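Local coordinates for flavin-containing monooxygenase (Allium sativum, PDB 6WPU), which probably uses its bound FAD to oxygenate the sulfur of S-allyl-L-cysteine, a flavin-dependent S-monooxygenation in garlic, at residues V228-D233 and M291-Y296; S276-F279 and C283-H286. One frame throughout, in Å; residues are numbered along the deposited sequence.

Overall arrangement
Contact 1 and contact 2 reach the same mixed sheet at different depths, their centres about 19 Å apart and their nearest atoms about 9 Å apart. Contact 1 is buried and small: one isoleucine of helix 225-234 rests on Met291 and, less certainly, Cys293 at the end of strand 289-292, with a sulfate held on another side of the helix. The centre of contact 2 is about 32 Å from that of the chain, against about 15 Å for contact 1; it is a partly buried hairpin of strands 276-279 and 284-286, joined mainly by backbone hydrogen bonds. Strand 284-286 is followed directly in the chain by strand 289-292, so the hairpin leads into contact 1.

Contact 1: V228-D233 and M291-Y296; sequences VDISRD and MHCTGY. With SO4 (sulfate ion), chain D.
Ile230 meets Met291 and Cys293 with its two branches, and these apolar touches are the contact between segments 228-233 and 291-296. Its CG2 lies 3.8 Å from Met291 SD, the two side chains passing at a slant. In the modelled conformer of Cys293, one of two, Ile230 CD1 comes to 4.1 Å from Cys293 SG, a touch that is therefore less certain. CG2 stands anti to the backbone N while CG1 takes the place beside it (chi1 -71°), which sends the branches different ways. Met291 reaches out extended until a bend at its last torsion (chi3 -46°) leaves CE also near CG2. Ile220 of strand 217-221 touches all three side chains.

The polar bonds among these two segments and the sulfate all lie on the helix side. Arg232 grips the sulfate, probably from the crystallisation liquor, edge-on with the sulfur in the guanidinium plane: NH1 bonds O1 at 3.0 Å and NH2 bonds O3 at 2.6 Å, both nearly straight. NH2 also makes a salt bridge with Asp229 OD1 at 3.2 Å, one turn back, reached 17° out of the guanidinium plane. Asp229 is paired with Arg437 as well, and Arg90 also binds the sulfate. A leucine in place of Arg232 would probably leave the sulfate without its two-pronged grip and Asp229 with one cationic partner fewer.

The chemistry is thus divided: a small apolar touch joins the segments, the side chain of Ile230 lying about 7 Å from the bound FAD, while the charges of Arg232, Asp229 and the sulfate probably offset one another on another side of the helix.

Contact 2: S276-F279 and C283-H286; sequences SVVF and CSVH
Phe279 turns the edge of its ring to Cys283 and Val285 across the hairpin. Its CG sits beside the backbone N (chi1 -66°), which brings CD1 to 3.4 Å from Cys283 O and CE1 to 4.2 Å from Val285 CG1. In Val285, chi1 69° places CG1 between N and the carbonyl carbon, where it meets the rim of the ring. Cys283 SG stands obliquely to the ring, 5.5 Å from the Phe279 centroid, and Val277 CG1 lies over one ring face, displaced toward the rim. Val277 and Val285 point to the same side of the hairpin, and Ser276, Val278, Ser284 and His286 point to the other. There Ser284 OG rests 3.8 Å from Val278 CG2. Ser276 OG turns instead to Asp274 and His272.

Backbone bonds set this register. Val277 and Val285 form an antiparallel hydrogen-bonded pair, with Val277 N to Val285 O at 2.8 Å and Val285 N to Val277 O at 3.0 Å. Toward the turn, Phe279 N donates almost straight to Cys283 O at 2.8 Å.

The hairpin continues the mixed sheet, with strand 276-279 running antiparallel to both 284-286 and 262-271. His265 of strand 262-271 stacks on the Phe279 ring, which also touches Ala244 of strand 240-244 and Val219 of strand 217-221, while Val285 packs on Glu240, His242 and Val217 of the same two strands.

Contact 1: V228-D233 and M291-Y296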
loop_
_atom_site.group_PDB
_atom_site.type_symbol
_atom_site.label_atom_id
_atom_site.label_comp_id
_atom_site.label_asym_id
_atom_site.label_seq_id
_atom_site.Cartn_x
_atom_site.Cartn_y
_atom_site.Cartn_z
ATOM N N VAL A 228 11.428 1.969 -11.569
ATOM C CA VAL A 228 12.764 1.532 -11.954
ATOM C C VAL A 228 12.896 0.014 -11.828
ATOM O O VAL A 228 13.529 -0.632 -12.670
ATOM C CB VAL A 228 13.825 2.278 -11.125
ATOM C CG1 VAL A 228 15.211 1.881 -11.570
ATOM C CG2 VAL A 228 13.645 3.776 -11.276
ATOM N N ASP A 229 12.306 -0.576 -10.776
ATOM C CA ASP A 229 12.316 -2.031 -10.613
ATOM C C ASP A 229 11.683 -2.728 -11.814
ATOM O O ASP A 229 12.218 -3.712 -12.338
ATOM C CB ASP A 229 11.549 -2.439 -9.336
ATOM C CG ASP A 229 12.369 -2.297 -8.070
ATOM O OD1 ASP A 229 13.616 -2.331 -8.136
ATOM O OD2 ASP A 229 11.750 -2.157 -6.989
ATOM N N ILE A 230 10.505 -2.267 -12.225
ATOM C CA ILE A 230 9.833 -2.904 -13.344
ATOM C C ILE A 230 10.643 -2.722 -14.620
ATOM O O ILE A 230 10.829 -3.675 -15.392
ATOM C CB ILE A 230 8.406 -2.354 -13.479
ATOM C CG1 ILE A 230 7.554 -2.873 -12.314
ATOM C CG2 ILE A 230 7.820 -2.749 -14.836
ATOM C CD1 ILE A 230 6.087 -2.537 -12.416
ATOM N N SER A 231 11.167 -1.506 -14.840
ATOM C CA SER A 231 12.021 -1.239 -15.999
ATOM C C SER A 231 13.187 -2.212 -16.061
ATOM O O SER A 231 13.483 -2.777 -17.123
ATOM C CB SER A 231 12.544 0.196 -15.951
ATOM O OG SER A 231 11.463 1.108 -15.945
ATOM N N ARG A 232 13.875 -2.411 -14.931
ATOM C CA ARG A 232 15.004 -3.337 -14.935
ATOM C C ARG A 232 14.541 -4.762 -15.219
ATOM O O ARG A 232 15.220 -5.511 -15.935
ATOM C CB ARG A 232 15.753 -3.256 -13.604
ATOM C CG ARG A 232 16.481 -1.931 -13.411
ATOM C CD ARG A 232 17.485 -1.984 -12.274
ATOM N NE ARG A 232 16.833 -2.310 -11.018
ATOM C CZ ARG A 232 16.984 -3.462 -10.375
ATOM N NH1 ARG A 232 17.798 -4.401 -10.855
ATOM N NH2 ARG A 232 16.325 -3.666 -9.243
ATOM N N ASP A 233 13.376 -5.144 -14.681
ATOM C CA ASP A 233 12.820 -6.466 -14.950
ATOM C C ASP A 233 12.511 -6.628 -16.432
ATOM O O ASP A 233 12.914 -7.614 -17.053
ATOM C CB ASP A 233 11.562 -6.678 -14.099
ATOM C CG ASP A 233 11.224 -8.143 -13.898
ATOM O OD1 ASP A 233 12.119 -8.926 -13.501
ATOM O OD2 ASP A 233 10.051 -8.516 -14.109
ATOM N N MET A 291 3.589 1.587 -20.624
ATOM C CA MET A 291 3.074 1.101 -19.347
ATOM C C MET A 291 2.981 2.275 -18.376
ATOM O O MET A 291 3.976 2.974 -18.153
ATOM C CB MET A 291 3.961 -0.005 -18.774
ATOM C CG MET A 291 3.469 -0.496 -17.387
ATOM S SD MET A 291 4.583 -1.661 -16.561
ATOM C CE MET A 291 4.989 -2.816 -17.880
ATOM N N HIS A 292 1.790 2.509 -17.822
ATOM C CA HIS A 292 1.634 3.502 -16.752
ATOM C C HIS A 292 2.038 2.862 -15.428
ATOM O O HIS A 292 1.367 1.941 -14.956
ATOM C CB HIS A 292 0.196 4.004 -16.635
ATOM C CG HIS A 292 -0.383 4.562 -17.896
ATOM N ND1 HIS A 292 -0.916 5.831 -17.965
ATOM C CD2 HIS A 292 -0.553 4.013 -19.124
ATOM C CE1 HIS A 292 -1.369 6.047 -19.189
ATOM N NE2 HIS A 292 -1.163 4.959 -19.911
ATOM N N CYS A 293 3.139 3.317 -14.835
ATOM C CA CYS A 293 3.454 2.943 -13.448
ATOM C C CYS A 293 3.160 4.128 -12.534
ATOM O O CYS A 293 4.003 4.620 -11.799
ATOM C CB CYS A 293 4.908 2.470 -13.323
ATOM S SG CYS A 293 5.277 1.427 -11.825
ATOM N N THR A 294 1.914 4.588 -12.618
ATOM C CA THR A 294 1.476 5.836 -12.013
ATOM C C THR A 294 0.662 5.628 -10.736
ATOM O O THR A 294 0.058 6.581 -10.240
ATOM C CB THR A 294 0.665 6.622 -13.043
ATOM O OG1 THR A 294 -0.123 5.697 -13.811
ATOM C CG2 THR A 294 1.597 7.382 -13.999
ATOM N N GLY A 295 0.625 4.418 -10.201
ATOM C CA GLY A 295 0.032 4.194 -8.892
ATOM C C GLY A 295 -1.473 3.980 -8.920
ATOM O O GLY A 295 -2.078 3.586 -9.928
ATOM N N TYR A 296 -2.085 4.261 -7.769
ATOM C CA TYR A 296 -3.434 3.805 -7.487
ATOM C C TYR A 296 -4.233 4.906 -6.808
ATOM O O TYR A 296 -3.705 5.956 -6.429
ATOM C CB TYR A 296 -3.404 2.542 -6.622
ATOM C CG TYR A 296 -2.702 1.421 -7.335
ATOM C CD1 TYR A 296 -3.420 0.524 -8.124
ATOM C CD2 TYR A 296 -1.318 1.272 -7.245
ATOM C CE1 TYR A 296 -2.784 -0.496 -8.809
ATOM C CE2 TYR A 296 -0.667 0.257 -7.931
ATOM C CZ TYR A 296 -1.403 -0.621 -8.712
ATOM O OH TYR A 296 -0.756 -1.624 -9.406
HETATM S S SO4 D . 17.384 -6.850 -7.966
HETATM O O1 SO4 D . 17.877 -6.964 -9.341
HETATM O O2 SO4 D . 18.462 -6.333 -7.126
HETATM O O3 SO4 D . 16.272 -5.908 -7.912
HETATM O O4 SO4 D . 16.908 -8.156 -7.500
#

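Contact 2: S276-F279 and C283-H286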
loop_
_atom_site.group_PDB
_atom_site.type_symbol
_atom_site.label_atom_id
_atom_site.label_comp_id
_atom_site.label_asym_id
_atom_site.label_seq_id
_atom_site.Cartn_x
_atom_site.Cartn_y
_atom_site.Cartn_z
ATOM N N SER A 276 5.580 6.434 -32.966
ATOM C CA SER A 276 6.724 7.074 -32.332
ATOM C C SER A 276 6.301 7.841 -31.080
ATOM O O SER A 276 5.167 8.328 -30.964
ATOM C CB SER A 276 7.446 8.005 -33.306
ATOM O OG SER A 276 6.545 8.887 -33.941
ATOM N N VAL A 277 7.227 7.913 -30.123
ATOM C CA VAL A 277 7.076 8.687 -28.896
ATOM C C VAL A 277 8.266 9.633 -28.797
ATOM O O VAL A 277 9.417 9.198 -28.915
ATOM C CB VAL A 277 6.993 7.780 -27.656
ATOM C CG1 VAL A 277 6.918 8.617 -26.382
ATOM C CG2 VAL A 277 5.789 6.840 -27.764
ATOM N N VAL A 278 7.990 10.923 -28.604
ATOM C CA VAL A 278 9.030 11.944 -28.499
ATOM C C VAL A 278 9.094 12.395 -27.048
ATOM O O VAL A 278 8.063 12.708 -26.441
ATOM C CB VAL A 278 8.762 13.129 -29.440
ATOM C CG1 VAL A 278 9.989 14.054 -29.517
ATOM C CG2 VAL A 278 8.384 12.629 -30.811
ATOM N N PHE A 279 10.287 12.370 -26.477
ATOM C CA PHE A 279 10.466 12.822 -25.110
ATOM C C PHE A 279 10.868 14.293 -25.113
ATOM O O PHE A 279 11.276 14.846 -26.138
ATOM C CB PHE A 279 11.508 11.961 -24.391
ATOM C CG PHE A 279 11.079 10.531 -24.203
ATOM C CD1 PHE A 279 11.422 9.564 -25.132
ATOM C CD2 PHE A 279 10.309 10.160 -23.100
ATOM C CE1 PHE A 279 11.016 8.244 -24.970
ATOM C CE2 PHE A 279 9.907 8.855 -22.936
ATOM C CZ PHE A 279 10.261 7.889 -23.879
ATOM N N CYS A 283 14.599 12.933 -27.595
ATOM C CA CYS A 283 14.693 11.548 -28.035
ATOM C C CYS A 283 13.361 11.081 -28.622
ATOM O O CYS A 283 12.298 11.246 -28.012
ATOM C CB CYS A 283 15.117 10.656 -26.870
ATOM S SG CYS A 283 15.084 8.869 -27.225
ATOM N N SER A 284 13.421 10.514 -29.824
ATOM C CA SER A 284 12.256 9.986 -30.522
ATOM C C SER A 284 12.494 8.512 -30.806
ATOM O O SER A 284 13.569 8.137 -31.289
ATOM C CB SER A 284 12.011 10.744 -31.830
ATOM O OG SER A 284 10.850 10.274 -32.490
ATOM N N VAL A 285 11.499 7.676 -30.522
ATOM C CA VAL A 285 11.674 6.244 -30.724
ATOM C C VAL A 285 10.323 5.609 -31.049
ATOM O O VAL A 285 9.273 6.055 -30.576
ATOM C CB VAL A 285 12.353 5.611 -29.482
ATOM C CG1 VAL A 285 11.413 5.621 -28.268
ATOM C CG2 VAL A 285 12.874 4.203 -29.797
ATOM N N HIS A 286 10.348 4.574 -31.891
ATOM C CA HIS A 286 9.136 3.813 -32.158
ATOM C C HIS A 286 8.889 2.850 -31.005
ATOM O O HIS A 286 9.776 2.082 -30.619
ATOM C CB HIS A 286 9.206 3.036 -33.477
ATOM C CG HIS A 286 7.987 2.196 -33.718
ATOM N ND1 HIS A 286 7.877 0.892 -33.275
ATOM C CD2 HIS A 286 6.792 2.502 -34.282
ATOM C CE1 HIS A 286 6.682 0.421 -33.587
ATOM N NE2 HIS A 286 6.003 1.379 -34.196
#